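Local atomic coordinates of ribosome-binding factor A (Thermus thermophilus, PDB entry 2DYJ), a protein that associates with free 30S ribosomal subunits, assists the late maturation of their functional core and is required for efficient processing of 16S rRNA. Residues Arg64-Arg67 / Arg68-Ala72; Leu12-Ala15 / Leu16-Ile20; Glu54-Gly57 / Ala58-Leu62. All coordinates share one frame; numbering follows the deposited sequence.

Interaction 1. Residues Arg64-Arg67 / Arg68-Ala72; sequences RAER and RLVAA
Leu69 folds back over the carbonyl of Ala65 by both its main chain and its side chain. Its N-H donates to Ala65 O at 2.9 Å with an N-H...O angle of 153°, and its CG rests 3.4 Å from the same oxygen. Leu69 CG lies beside its own backbone N (chi1 -75°), which turns the branch back along the helix until CD1 meets Ala65 CB at 4.2 Å. One residue further along, Glu66 and Val70 run side by side, with Glu66 OE1 3.4 Å from Val70 CG2. The Glu66 chain bends sharply at chi2, bringing OE1 alongside this methyl, but its polar partners lie on strand 84-89: OE2 forms a salt bridge with Arg84 and OE1 accepts from Leu85 N. These bonds satisfy both oxygens and probably keep the acid ionised. All this happens where the chain leaves helix 55-64 and starts helix 66-74, the kinked helix pair of a type II KH domain. Ala65, first to depart from helical angles and N-cap of the next helix, stands at the kink; its small side chain suits a buried junction, where it also packs on Leu23. The third layer is made by the arginines and a water. The water donates to Arg64 O at 2.9 Å and accepts from Arg68 N at 3.2 Å, joining the two helices at the point where the backbone pattern is interrupted. The extended Arg68 chain carries its guanidinium back over the kink, so that Arg64 O faces one side of the group, offset toward its rim. Both arginine side chains are exposed, so solvent probably moderates their like charges; the two guanidinium planes are turned 56° apart, and Arg64 NE stays 4.1 Å from Arg68 NH2.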
loop_
_atom_site.group_PDB
_atom_site.type_symbol
_atom_site.label_atom_id
_atom_site.label_comp_id
_atom_site.label_asym_id
_atom_site.label_seq_id
_atom_site.Cartn_x
_atom_site.Cartn_y
_atom_site.Cartn_z
ATOM N N ARG A 64 -2.916 -5.738 -8.849
ATOM C CA ARG A 64 -3.513 -7.062 -8.999
ATOM C C ARG A 64 -3.702 -7.715 -7.640
ATOM O O ARG A 64 -4.651 -8.485 -7.437
ATOM C CB ARG A 64 -2.640 -7.953 -9.876
ATOM C CG ARG A 64 -3.219 -9.350 -10.063
ATOM C CD ARG A 64 -2.342 -10.201 -10.938
ATOM N NE ARG A 64 -2.825 -11.577 -11.007
ATOM C CZ ARG A 64 -2.223 -12.544 -11.693
ATOM N NH1 ARG A 64 -1.112 -12.283 -12.376
ATOM N NH2 ARG A 64 -2.726 -13.773 -11.689
ATOM N N ALA A 65 -2.808 -7.389 -6.704
ATOM C CA ALA A 65 -2.851 -7.944 -5.359
ATOM C C ALA A 65 -3.708 -7.120 -4.411
ATOM O O ALA A 65 -3.759 -7.422 -3.225
ATOM C CB ALA A 65 -1.420 -8.029 -4.783
ATOM N N GLU A 66 -4.399 -6.102 -4.923
ATOM C CA GLU A 66 -5.160 -5.204 -4.048
ATOM C C GLU A 66 -6.152 -5.885 -3.127
ATOM O O GLU A 66 -6.224 -5.558 -1.952
ATOM C CB GLU A 66 -5.872 -4.100 -4.863
ATOM C CG GLU A 66 -6.368 -2.901 -4.021
ATOM C CD GLU A 66 -7.820 -3.011 -3.542
ATOM O OE1 GLU A 66 -8.255 -2.119 -2.780
ATOM O OE2 GLU A 66 -8.533 -3.966 -3.911
ATOM N N ARG A 67 -6.915 -6.837 -3.638
ATOM C CA ARG A 67 -7.886 -7.483 -2.768
ATOM C C ARG A 67 -7.253 -8.305 -1.661
ATOM O O ARG A 67 -7.718 -8.245 -0.521
ATOM C CB ARG A 67 -8.877 -8.307 -3.590
ATOM C CG ARG A 67 -9.780 -7.406 -4.419
ATOM C CD ARG A 67 -11.019 -8.141 -4.874
ATOM N NE ARG A 67 -12.011 -7.203 -5.381
ATOM C CZ ARG A 67 -13.208 -7.558 -5.824
ATOM N NH1 ARG A 67 -13.561 -8.840 -5.820
ATOM N NH2 ARG A 67 -14.047 -6.631 -6.277
ATOM N N ARG A 68 -6.183 -9.040 -1.982
ATOM C CA ARG A 68 -5.477 -9.852 -0.987
ATOM C C ARG A 68 -4.784 -8.947 0.027
ATOM O O ARG A 68 -4.682 -9.279 1.206
ATOM C CB ARG A 68 -4.418 -10.742 -1.657
ATOM C CG ARG A 68 -4.944 -11.576 -2.816
ATOM C CD ARG A 68 -3.817 -11.931 -3.796
ATOM N NE ARG A 68 -4.347 -12.405 -5.071
ATOM C CZ ARG A 68 -3.718 -12.296 -6.239
ATOM N NH1 ARG A 68 -2.519 -11.721 -6.304
ATOM N NH2 ARG A 68 -4.296 -12.758 -7.346
ATOM N N LEU A 69 -4.301 -7.792 -0.417
ATOM C CA LEU A 69 -3.623 -6.891 0.510
ATOM C C LEU A 69 -4.615 -6.231 1.455
ATOM O O LEU A 69 -4.312 -6.049 2.642
ATOM C CB LEU A 69 -2.836 -5.809 -0.249
ATOM C CG LEU A 69 -1.535 -6.269 -0.906
ATOM C CD1 LEU A 69 -0.950 -5.146 -1.784
ATOM C CD2 LEU A 69 -0.547 -6.670 0.174
ATOM N N VAL A 70 -5.804 -5.881 0.954
ATOM C CA VAL A 70 -6.781 -5.259 1.835
ATOM C C VAL A 70 -7.249 -6.297 2.864
ATOM O O VAL A 70 -7.468 -5.976 4.035
ATOM C CB VAL A 70 -7.968 -4.670 1.037
ATOM C CG1 VAL A 70 -9.083 -4.230 1.979
ATOM C CG2 VAL A 70 -7.478 -3.433 0.249
ATOM N N ALA A 71 -7.368 -7.544 2.415
ATOM C CA ALA A 71 -7.770 -8.646 3.292
ATOM C C ALA A 71 -6.736 -8.797 4.417
ATOM O O ALA A 71 -7.095 -9.037 5.571
ATOM C CB ALA A 71 -7.856 -9.946 2.488
ATOM N N ALA A 72 -5.454 -8.660 4.057
ATOM C CA ALA A 72 -4.338 -8.767 4.989
ATOM C C ALA A 72 -4.356 -7.635 5.993
ATOM O O ALA A 72 -4.052 -7.822 7.180
ATOM C CB ALA A 72 -3.003 -8.773 4.225
HETATM O O HOH W 1 -5.767 -9.711 -5.044
#

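Interaction 2. Residues Leu12-Ala15 / Leu16-Ile20; sequences LKRA and LAEEI
Arg14 and Glu18 leave the helix by different first torsions and converge one turn apart: Arg14 CG is anti to its own N (chi1 179°), while Glu18 CG stands beside its N (chi1 -71°) and is thus tipped back toward the preceding turn. This turn belongs to helix 5-21, the opening helix of the KH fold, which lies against the three-stranded sheet. The Glu18 chain then extends, bringing OE1 within 4.0 Å of Arg14 CG, an approach to the aliphatic stem rather than to the charged head. Arg14 bends at chi3, and its guanidinium plane ends up 72° from the carboxylate. Arg14 NE and Glu18 OE1 are 4.4 Å apart; the oxygen sits well out of the guanidinium plane, so no N-H is aimed at it and the attraction is one of charge alone. Glu18 has a stronger partner in Arg76, whose NH1 forms salt bridges with both Glu18 OE2 and Glu19 OE2. Two neighbouring acids would be expected to repel each other, and the shared arginine probably offsets that. The inner face of the helix is built differently. Leu16 N donates to Leu12 O at 2.8 Å, and the two leucines, large and apolar, face the core: Leu12 packs on Leu45 and Leu16 on Val47 of strand 44-50. Ala15 and Ala17 are small where the helix runs close to its neighbours, Ala15 beside Leu73 of helix 66-74 and Ala17 beside Val33 of strand 32-38. Glu19 N donates to Ala15 O at 3.0 Å. The Glu19 chain bends at chi2, which turns its carboxylate from the line of the stem, and the methylene at the root of that bend, CG, comes within 3.2 Å of Ala15 O.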
loop_
_atom_site.group_PDB
_atom_site.type_symbol
_atom_site.label_atom_id
_atom_site.label_comp_id
_atom_site.label_asym_id
_atom_site.label_seq_id
_atom_site.Cartn_x
_atom_site.Cartn_y
_atom_site.Cartn_z
ATOM N N LEU A 12 -0.916 1.977 8.934
ATOM C CA LEU A 12 -1.214 1.370 7.640
ATOM C C LEU A 12 0.046 1.203 6.793
ATOM O O LEU A 12 0.203 0.202 6.095
ATOM C CB LEU A 12 -2.252 2.218 6.872
ATOM C CG LEU A 12 -3.691 2.195 7.410
ATOM C CD1 LEU A 12 -4.549 3.287 6.739
ATOM C CD2 LEU A 12 -4.294 0.836 7.150
ATOM N N LYS A 13 0.932 2.195 6.839
ATOM C CA LYS A 13 2.177 2.156 6.074
ATOM C C LYS A 13 3.076 1.009 6.524
ATOM O O LYS A 13 3.599 0.243 5.700
ATOM C CB LYS A 13 2.936 3.469 6.227
ATOM C CG LYS A 13 4.299 3.483 5.540
ATOM C CD LYS A 13 4.927 4.863 5.633
ATOM C CE LYS A 13 6.397 4.791 6.016
ATOM N NZ LYS A 13 7.219 4.131 4.972
ATOM N N ARG A 14 3.271 0.893 7.833
ATOM C CA ARG A 14 4.120 -0.172 8.334
ATOM C C ARG A 14 3.456 -1.518 8.050
ATOM O O ARG A 14 4.123 -2.477 7.670
ATOM C CB ARG A 14 4.385 0.011 9.835
ATOM C CG ARG A 14 5.256 -1.085 10.426
ATOM C CD ARG A 14 5.677 -0.784 11.864
ATOM N NE ARG A 14 7.118 -0.969 12.046
ATOM C CZ ARG A 14 8.040 -0.067 11.717
ATOM N NH1 ARG A 14 7.680 1.099 11.194
ATOM N NH2 ARG A 14 9.326 -0.334 11.893
ATOM N N ALA A 15 2.135 -1.582 8.183
ATOM C CA ALA A 15 1.414 -2.833 7.935
ATOM C C ALA A 15 1.485 -3.284 6.476
ATOM O O ALA A 15 1.732 -4.457 6.174
ATOM C CB ALA A 15 -0.057 -2.691 8.369
ATOM N N LEU A 16 1.263 -2.346 5.569
ATOM C CA LEU A 16 1.277 -2.653 4.146
ATOM C C LEU A 16 2.693 -2.973 3.659
ATOM O O LEU A 16 2.887 -3.845 2.815
ATOM C CB LEU A 16 0.675 -1.471 3.373
ATOM C CG LEU A 16 0.073 -1.752 1.994
ATOM C CD1 LEU A 16 -0.839 -2.965 2.050
ATOM C CD2 LEU A 16 -0.696 -0.523 1.530
ATOM N N ALA A 17 3.687 -2.274 4.189
ATOM C CA ALA A 17 5.062 -2.548 3.786
ATOM C C ALA A 17 5.374 -4.006 4.118
ATOM O O ALA A 17 6.054 -4.691 3.359
ATOM C CB ALA A 17 6.034 -1.602 4.516
ATOM N N GLU A 18 4.873 -4.486 5.254
ATOM C CA GLU A 18 5.110 -5.869 5.648
ATOM C C GLU A 18 4.318 -6.867 4.817
ATOM O O GLU A 18 4.824 -7.938 4.469
ATOM C CB GLU A 18 4.784 -6.062 7.130
ATOM C CG GLU A 18 5.802 -5.399 8.047
ATOM C CD GLU A 18 5.458 -5.529 9.520
ATOM O OE1 GLU A 18 6.204 -4.975 10.354
ATOM O OE2 GLU A 18 4.444 -6.176 9.843
ATOM N N GLU A 19 3.067 -6.532 4.506
ATOM C CA GLU A 19 2.239 -7.421 3.709
ATOM C C GLU A 19 2.742 -7.518 2.271
ATOM O O GLU A 19 2.629 -8.562 1.643
ATOM C CB GLU A 19 0.776 -6.966 3.727
ATOM C CG GLU A 19 0.125 -7.070 5.102
ATOM C CD GLU A 19 0.381 -8.418 5.760
ATOM O OE1 GLU A 19 0.321 -9.449 5.055
ATOM O OE2 GLU A 19 0.637 -8.441 6.984
ATOM N N ILE A 20 3.297 -6.434 1.744
ATOM C CA ILE A 20 3.818 -6.475 0.384
ATOM C C ILE A 20 5.073 -7.365 0.377
ATOM O O ILE A 20 5.275 -8.188 -0.521
ATOM C CB ILE A 20 4.166 -5.049 -0.100
ATOM C CG1 ILE A 20 2.869 -4.271 -0.333
ATOM C CG2 ILE A 20 5.032 -5.107 -1.352
ATOM C CD1 ILE A 20 3.053 -2.800 -0.739
#

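Interaction 3. Residues Glu54-Gly57 / Ala58-Leu62; sequences EEEG and ALRAL
The carbonyl oxygen of Glu56 is approached by two parts of Arg60: the N-H donates to it, and the guanidinium only lies over it. The bond from Arg60 N to Glu56 O is 3.0 Å long, with an N-H...O angle of 144°. A bend at chi3 (-70°) swings the guanidinium toward the start of the helix, where Glu56 O lies over one face of the group, as does Gly57 N, each about 3.9 Å from the plane. At its end Arg60 NH2 is 3.8 Å from Gly57 CA, while NH1 rests 3.9 Å from Glu56 CB. The Glu56 and Arg60 side chains run alongside each other, pointing the same way, but their flat ends stand almost at right angles and Glu56 OE1 stays 4.1 Å from Arg60 NH1, a charge attraction short of a salt bridge. Glu54 is the N-cap: its OE2 accepts a weak bond from Gly57 N at 3.3 Å. To do so the glutamate doubles back at chi2, bringing its CG against Gly57, and a residue without a side chain suits that tight spot. An acid is also apt here, since a negative charge should interact favourably with the helix dipole; Glu55 and Glu56 add to this run. The i to i+4 backbone bonds start at once, with Ala58 N bonded to Glu54 O. On the inner side, Glu55 and Leu59 lie side by side, Glu55 CG 4.1 Å from Leu59 CD1, so the glutamate stem extends the apolar surface while its carboxylate reaches a salt bridge with Arg91. In the KH fold the first two turns of helix 55-64 rest on the sheet: Leu59 and Leu62 pack on Val49 of strand 44-50 and Phe87 of strand 84-89, and Ala61 lies against the loop at Asp25, Arg27 and Leu28.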
loop_
_atom_site.group_PDB
_atom_site.type_symbol
_atom_site.label_atom_id
_atom_site.label_comp_id
_atom_site.label_asym_id
_atom_site.label_seq_id
_atom_site.Cartn_x
_atom_site.Cartn_y
_atom_site.Cartn_z
ATOM N N GLU A 54 11.472 -1.686 -13.518
ATOM C CA GLU A 54 10.148 -1.636 -14.142
ATOM C C GLU A 54 9.070 -1.189 -13.158
ATOM O O GLU A 54 8.302 -2.005 -12.630
ATOM C CB GLU A 54 9.783 -3.009 -14.718
ATOM C CG GLU A 54 8.375 -3.088 -15.323
ATOM C CD GLU A 54 8.203 -2.229 -16.572
ATOM O OE1 GLU A 54 8.876 -2.511 -17.591
ATOM O OE2 GLU A 54 7.393 -1.277 -16.541
ATOM N N GLU A 55 9.030 0.112 -12.909
ATOM C CA GLU A 55 8.061 0.702 -11.992
ATOM C C GLU A 55 6.621 0.378 -12.393
ATOM O O GLU A 55 5.790 0.061 -11.537
ATOM C CB GLU A 55 8.291 2.208 -11.948
ATOM C CG GLU A 55 7.159 3.012 -11.381
ATOM C CD GLU A 55 7.494 4.488 -11.378
ATOM O OE1 GLU A 55 8.043 4.970 -10.361
ATOM O OE2 GLU A 55 7.228 5.156 -12.397
ATOM N N GLU A 56 6.331 0.442 -13.692
ATOM C CA GLU A 56 5.000 0.132 -14.196
ATOM C C GLU A 56 4.588 -1.290 -13.805
ATOM O O GLU A 56 3.446 -1.506 -13.380
ATOM C CB GLU A 56 4.951 0.250 -15.727
ATOM C CG GLU A 56 4.945 1.671 -16.289
ATOM C CD GLU A 56 4.975 1.689 -17.822
ATOM O OE1 GLU A 56 4.044 1.130 -18.448
ATOM O OE2 GLU A 56 5.934 2.255 -18.401
ATOM N N GLY A 57 5.508 -2.245 -13.976
ATOM C CA GLY A 57 5.228 -3.641 -13.641
ATOM C C GLY A 57 4.963 -3.853 -12.152
ATOM O O GLY A 57 4.132 -4.680 -11.752
ATOM N N ALA A 58 5.673 -3.101 -11.314
ATOM C CA ALA A 58 5.479 -3.201 -9.874
ATOM C C ALA A 58 4.089 -2.677 -9.528
ATOM O O ALA A 58 3.359 -3.280 -8.734
ATOM C CB ALA A 58 6.541 -2.384 -9.138
ATOM N N LEU A 59 3.713 -1.553 -10.126
ATOM C CA LEU A 59 2.413 -0.967 -9.836
ATOM C C LEU A 59 1.307 -1.915 -10.279
ATOM O O LEU A 59 0.277 -2.004 -9.625
ATOM C CB LEU A 59 2.269 0.410 -10.520
ATOM C CG LEU A 59 3.260 1.484 -10.040
ATOM C CD1 LEU A 59 3.058 2.763 -10.840
ATOM C CD2 LEU A 59 3.059 1.769 -8.560
ATOM N N ARG A 60 1.527 -2.657 -11.364
ATOM C CA ARG A 60 0.479 -3.572 -11.828
ATOM C C ARG A 60 0.360 -4.745 -10.887
ATOM O O ARG A 60 -0.743 -5.237 -10.636
ATOM C CB ARG A 60 0.770 -4.100 -13.232
ATOM C CG ARG A 60 0.388 -3.141 -14.336
ATOM C CD ARG A 60 0.358 -3.886 -15.672
ATOM N NE ARG A 60 1.694 -4.274 -16.110
ATOM C CZ ARG A 60 2.535 -3.466 -16.744
ATOM N NH1 ARG A 60 2.180 -2.214 -17.020
ATOM N NH2 ARG A 60 3.726 -3.918 -17.115
ATOM N N ALA A 61 1.508 -5.195 -10.382
ATOM C CA ALA A 61 1.560 -6.320 -9.454
ATOM C C ALA A 61 0.819 -5.997 -8.161
ATOM O O ALA A 61 0.086 -6.841 -7.622
ATOM C CB ALA A 61 3.024 -6.701 -9.152
ATOM N N LEU A 62 1.009 -4.783 -7.656
ATOM C CA LEU A 62 0.325 -4.370 -6.430
ATOM C C LEU A 62 -1.162 -4.243 -6.699
ATOM O O LEU A 62 -1.997 -4.739 -5.932
ATOM C CB LEU A 62 0.882 -3.030 -5.947
ATOM C CG LEU A 62 2.316 -3.089 -5.422
ATOM C CD1 LEU A 62 2.906 -1.657 -5.350
ATOM C CD2 LEU A 62 2.303 -3.779 -4.042
#

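From the N terminus, interaction 2 comes first, on helix 5-21; interaction 3 follows beyond strands 32-38 and 44-50, at the start of helix 55-64, and interaction 1 comes at the kink into helix 66-74. Each closes only a helical turn, so they stand in series, and none nests in or crosses another. In space they meet. Ile20 CD1 of interaction 2 packs on Leu62 CD2 of interaction 3 at 3.5 Å, and Leu62 in turn touches Leu69 of interaction 1. Leu69 CD2 also reaches Leu16 and Glu19, and Ala72 CB lies 3.5 Å from Glu19 OE1. The three helices are thereby joined beside the sheet.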